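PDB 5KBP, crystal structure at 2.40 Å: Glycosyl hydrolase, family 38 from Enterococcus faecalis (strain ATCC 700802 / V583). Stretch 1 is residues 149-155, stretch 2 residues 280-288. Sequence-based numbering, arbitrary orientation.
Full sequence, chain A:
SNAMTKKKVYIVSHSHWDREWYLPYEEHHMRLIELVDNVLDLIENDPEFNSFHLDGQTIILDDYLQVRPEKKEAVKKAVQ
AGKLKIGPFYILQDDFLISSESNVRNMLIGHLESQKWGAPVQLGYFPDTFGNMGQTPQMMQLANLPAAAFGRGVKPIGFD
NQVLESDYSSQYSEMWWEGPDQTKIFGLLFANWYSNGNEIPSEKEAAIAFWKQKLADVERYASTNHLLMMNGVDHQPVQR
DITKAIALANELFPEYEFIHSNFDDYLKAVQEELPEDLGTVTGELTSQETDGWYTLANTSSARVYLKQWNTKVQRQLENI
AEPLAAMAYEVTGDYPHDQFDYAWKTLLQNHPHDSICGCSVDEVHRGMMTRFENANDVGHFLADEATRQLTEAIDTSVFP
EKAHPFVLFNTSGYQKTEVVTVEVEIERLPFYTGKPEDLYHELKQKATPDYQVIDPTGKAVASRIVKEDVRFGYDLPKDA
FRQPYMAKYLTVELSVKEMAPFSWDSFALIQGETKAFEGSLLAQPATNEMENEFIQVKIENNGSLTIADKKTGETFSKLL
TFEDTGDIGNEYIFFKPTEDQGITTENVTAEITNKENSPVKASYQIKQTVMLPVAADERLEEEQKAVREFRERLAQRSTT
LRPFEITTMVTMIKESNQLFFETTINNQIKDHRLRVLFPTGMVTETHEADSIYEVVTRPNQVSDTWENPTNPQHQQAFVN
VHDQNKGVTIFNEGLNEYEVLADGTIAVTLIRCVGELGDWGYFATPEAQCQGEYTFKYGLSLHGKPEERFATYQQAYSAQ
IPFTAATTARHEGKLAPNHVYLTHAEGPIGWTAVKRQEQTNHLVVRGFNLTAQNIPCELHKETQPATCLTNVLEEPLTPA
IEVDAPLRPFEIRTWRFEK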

# COMPACT_ATOMS: atom_id res chain seq x y z
N ALA A 149 30.21 -13.41 -0.30
CA ALA A 149 29.70 -14.72 -0.67
C ALA A 149 28.58 -14.56 -1.70
O ALA A 149 27.66 -13.77 -1.49
CB ALA A 149 29.18 -15.48 0.56
N PHE A 150 28.68 -15.31 -2.80
CA PHE A 150 27.73 -15.20 -3.89
C PHE A 150 27.44 -16.58 -4.46
O PHE A 150 28.13 -17.56 -4.15
CB PHE A 150 28.24 -14.25 -4.99
CG PHE A 150 29.55 -14.68 -5.59
CD1 PHE A 150 30.75 -14.35 -4.97
CD2 PHE A 150 29.59 -15.41 -6.76
CE1 PHE A 150 31.96 -14.74 -5.52
CE2 PHE A 150 30.79 -15.81 -7.32
CZ PHE A 150 31.98 -15.47 -6.69
N GLY A 151 26.43 -16.65 -5.32
CA GLY A 151 26.00 -17.93 -5.86
C GLY A 151 25.93 -18.00 -7.37
O GLY A 151 26.04 -19.09 -7.95
N ARG A 152 25.75 -16.86 -8.03
CA ARG A 152 25.61 -16.80 -9.47
C ARG A 152 26.74 -15.98 -10.09
O ARG A 152 27.30 -15.09 -9.45
CB ARG A 152 24.26 -16.19 -9.87
CG ARG A 152 23.05 -16.92 -9.30
CD ARG A 152 21.78 -16.16 -9.62
NE ARG A 152 20.59 -16.82 -9.09
CZ ARG A 152 19.81 -17.63 -9.80
NH1 ARG A 152 20.09 -17.88 -11.07
NH2 ARG A 152 18.75 -18.19 -9.24
N GLY A 153 27.06 -16.29 -11.35
CA GLY A 153 28.02 -15.54 -12.13
C GLY A 153 29.29 -16.31 -12.46
O GLY A 153 29.94 -16.01 -13.46
N VAL A 154 29.66 -17.29 -11.63
CA VAL A 154 30.90 -18.04 -11.80
C VAL A 154 30.57 -19.53 -11.81
O VAL A 154 29.67 -19.98 -11.09
CB VAL A 154 31.92 -17.70 -10.69
CG1 VAL A 154 33.24 -18.42 -10.94
CG2 VAL A 154 32.13 -16.20 -10.60
N LYS A 155 31.30 -20.29 -12.62
CA LYS A 155 31.11 -21.72 -12.77
C LYS A 155 32.30 -22.47 -12.19
O LYS A 155 33.45 -22.19 -12.56
CB LYS A 155 30.94 -22.09 -14.24
CG LYS A 155 30.94 -23.58 -14.53
CD LYS A 155 30.86 -23.85 -16.02
CE LYS A 155 30.98 -25.33 -16.34
NZ LYS A 155 29.88 -26.13 -15.73
N THR A 280 41.43 -15.82 -10.03
CA THR A 280 40.95 -14.45 -9.87
C THR A 280 39.94 -14.14 -10.97
O THR A 280 40.25 -14.29 -12.15
CB THR A 280 42.10 -13.44 -9.91
OG1 THR A 280 43.04 -13.74 -8.87
CG2 THR A 280 41.58 -12.03 -9.72
N VAL A 281 38.75 -13.70 -10.57
CA VAL A 281 37.74 -13.20 -11.49
C VAL A 281 37.74 -11.69 -11.42
O VAL A 281 38.00 -11.09 -10.37
CB VAL A 281 36.34 -13.78 -11.18
CG1 VAL A 281 36.32 -15.27 -11.44
CG2 VAL A 281 35.95 -13.49 -9.74
N THR A 282 37.45 -11.05 -12.56
CA THR A 282 37.55 -9.60 -12.68
C THR A 282 36.27 -9.03 -13.27
O THR A 282 35.81 -9.50 -14.32
CB THR A 282 38.75 -9.20 -13.55
OG1 THR A 282 39.96 -9.68 -12.95
CG2 THR A 282 38.82 -7.69 -13.68
N GLY A 283 35.71 -8.03 -12.60
CA GLY A 283 34.61 -7.27 -13.17
C GLY A 283 33.24 -7.91 -12.93
O GLY A 283 33.00 -8.57 -11.92
N GLU A 284 32.34 -7.68 -13.88
CA GLU A 284 30.97 -8.17 -13.77
C GLU A 284 30.94 -9.69 -13.77
O GLU A 284 31.76 -10.36 -14.40
CB GLU A 284 30.12 -7.64 -14.92
CG GLU A 284 29.64 -6.20 -14.78
CD GLU A 284 28.78 -5.77 -15.95
OE1 GLU A 284 28.84 -6.44 -17.00
OE2 GLU A 284 28.04 -4.78 -15.82
N LEU A 285 29.95 -10.23 -13.06
CA LEU A 285 29.64 -11.66 -13.06
C LEU A 285 28.20 -11.79 -13.52
O LEU A 285 27.27 -11.85 -12.71
CB LEU A 285 29.85 -12.28 -11.67
CG LEU A 285 31.20 -12.03 -11.00
CD1 LEU A 285 31.27 -12.76 -9.66
CD2 LEU A 285 32.35 -12.44 -11.90
N THR A 286 28.00 -11.81 -14.84
CA THR A 286 26.67 -11.81 -15.44
C THR A 286 26.38 -13.12 -16.17
O THR A 286 25.58 -13.15 -17.11
CB THR A 286 26.52 -10.63 -16.39
OG1 THR A 286 27.34 -9.54 -15.94
CG2 THR A 286 25.07 -10.16 -16.43
N SER A 287 27.02 -14.21 -15.75
CA SER A 287 26.85 -15.53 -16.37
C SER A 287 27.15 -15.47 -17.86
O SER A 287 26.41 -16.03 -18.68
CB SER A 287 25.44 -16.08 -16.11
OG SER A 287 25.14 -16.09 -14.73
N GLN A 288 28.24 -14.79 -18.22
CA GLN A 288 28.57 -14.61 -19.63
C GLN A 288 28.92 -15.93 -20.31
O GLN A 288 28.62 -16.12 -21.49
CB GLN A 288 29.73 -13.63 -19.78
CG GLN A 288 29.44 -12.22 -19.29
CD GLN A 288 29.69 -12.04 -17.81
OE1 GLN A 288 29.83 -13.01 -17.07
NE2 GLN A 288 29.76 -10.79 -17.37

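This is a small, apolar contact in which one leucine, Leu-285, is the hub: it meets a phenylalanine, a glycine and a valine of the other stretch, and no hydrogen bond crosses between the two segments. The area buried is modest, 265 Å² with both sides summed, and the residues that touch lie at least 127 positions apart in sequence, so packing alone joins these remote pieces of chain here.

Leu-285 gives up more surface to the contact than any other residue. Its CA-to-CB bond points toward stretch 1, and the m, t rotamer (chi1 -52°, chi2 -178°) sets CD1 against two neighbouring partners, Phe-150 and Val-154, which lie on the same side of it. That methyl lies over one face of the Phe-150 ring, 4.2 Å from CD1 to the ring centroid and 25° off the ring normal, a CH-pi contact; the nearest ring atom, Phe-150 CE2, is 3.9 Å from Leu-285 CD1. The same methyl touches Val-154, with Leu-285 CD1 3.7 Å from Val-154 CG2. A branched aliphatic chain suits the place because a single methyl can rest on a flat aromatic face while also meeting a second aliphatic side chain.

Phe-150 closes the strand part of stretch 1 and is buried. Its CB points toward stretch 2, and the p rotamer, chi1 59° with chi2 -84°, offers a ring face to the leucine. Val-154 approaches differently: its CA-to-CB bond runs sideways, yet with chi1 at -176° (t) its CG2 reaches Leu-285 and also comes within 4.4 Å of Val-281 CG1, a looser contact. Val-281, in the strand of stretch 2, is buried and points toward stretch 1, so its beta-branched side chain extends the apolar patch beyond the leucine.

The backbones come closest where a side chain is absent. Gly-153 CA and Leu-285 CA are 4.3 Å apart, and Gly-153 CA lies 3.8 Å from Leu-285 CB. An ideal CB on Gly-153 would fall 2.5 Å from Leu-285 CB, a clash. The residue's phi/psi of 113/-26 makes a second demand, since a CB would also be jammed against the carbonyl O of Arg-152. Glycine therefore answers both the packing and the local turn of the chain.

The polar residues border this patch without bonding across it. Ser-287 OG stands 3.9 Å from Gly-153 N, near enough to cover the glycine but not a hydrogen bond. Arg-152 contributes mainly backbone, its O 4.4 Å from Leu-285 CB, while the end of its side chain leads away and is hydrogen-bonded elsewhere in the structure. Within stretch 2, Thr-286 N donates a weak hydrogen bond to Gln-288 OE1, 3.1 Å at an angle of 143°, a local link in the loop that follows the leucine.

The rules to read here are economical: aim one leucine methyl at an aromatic face and a valine, let a second valine widen the patch, and use glycine where the chains draw closest.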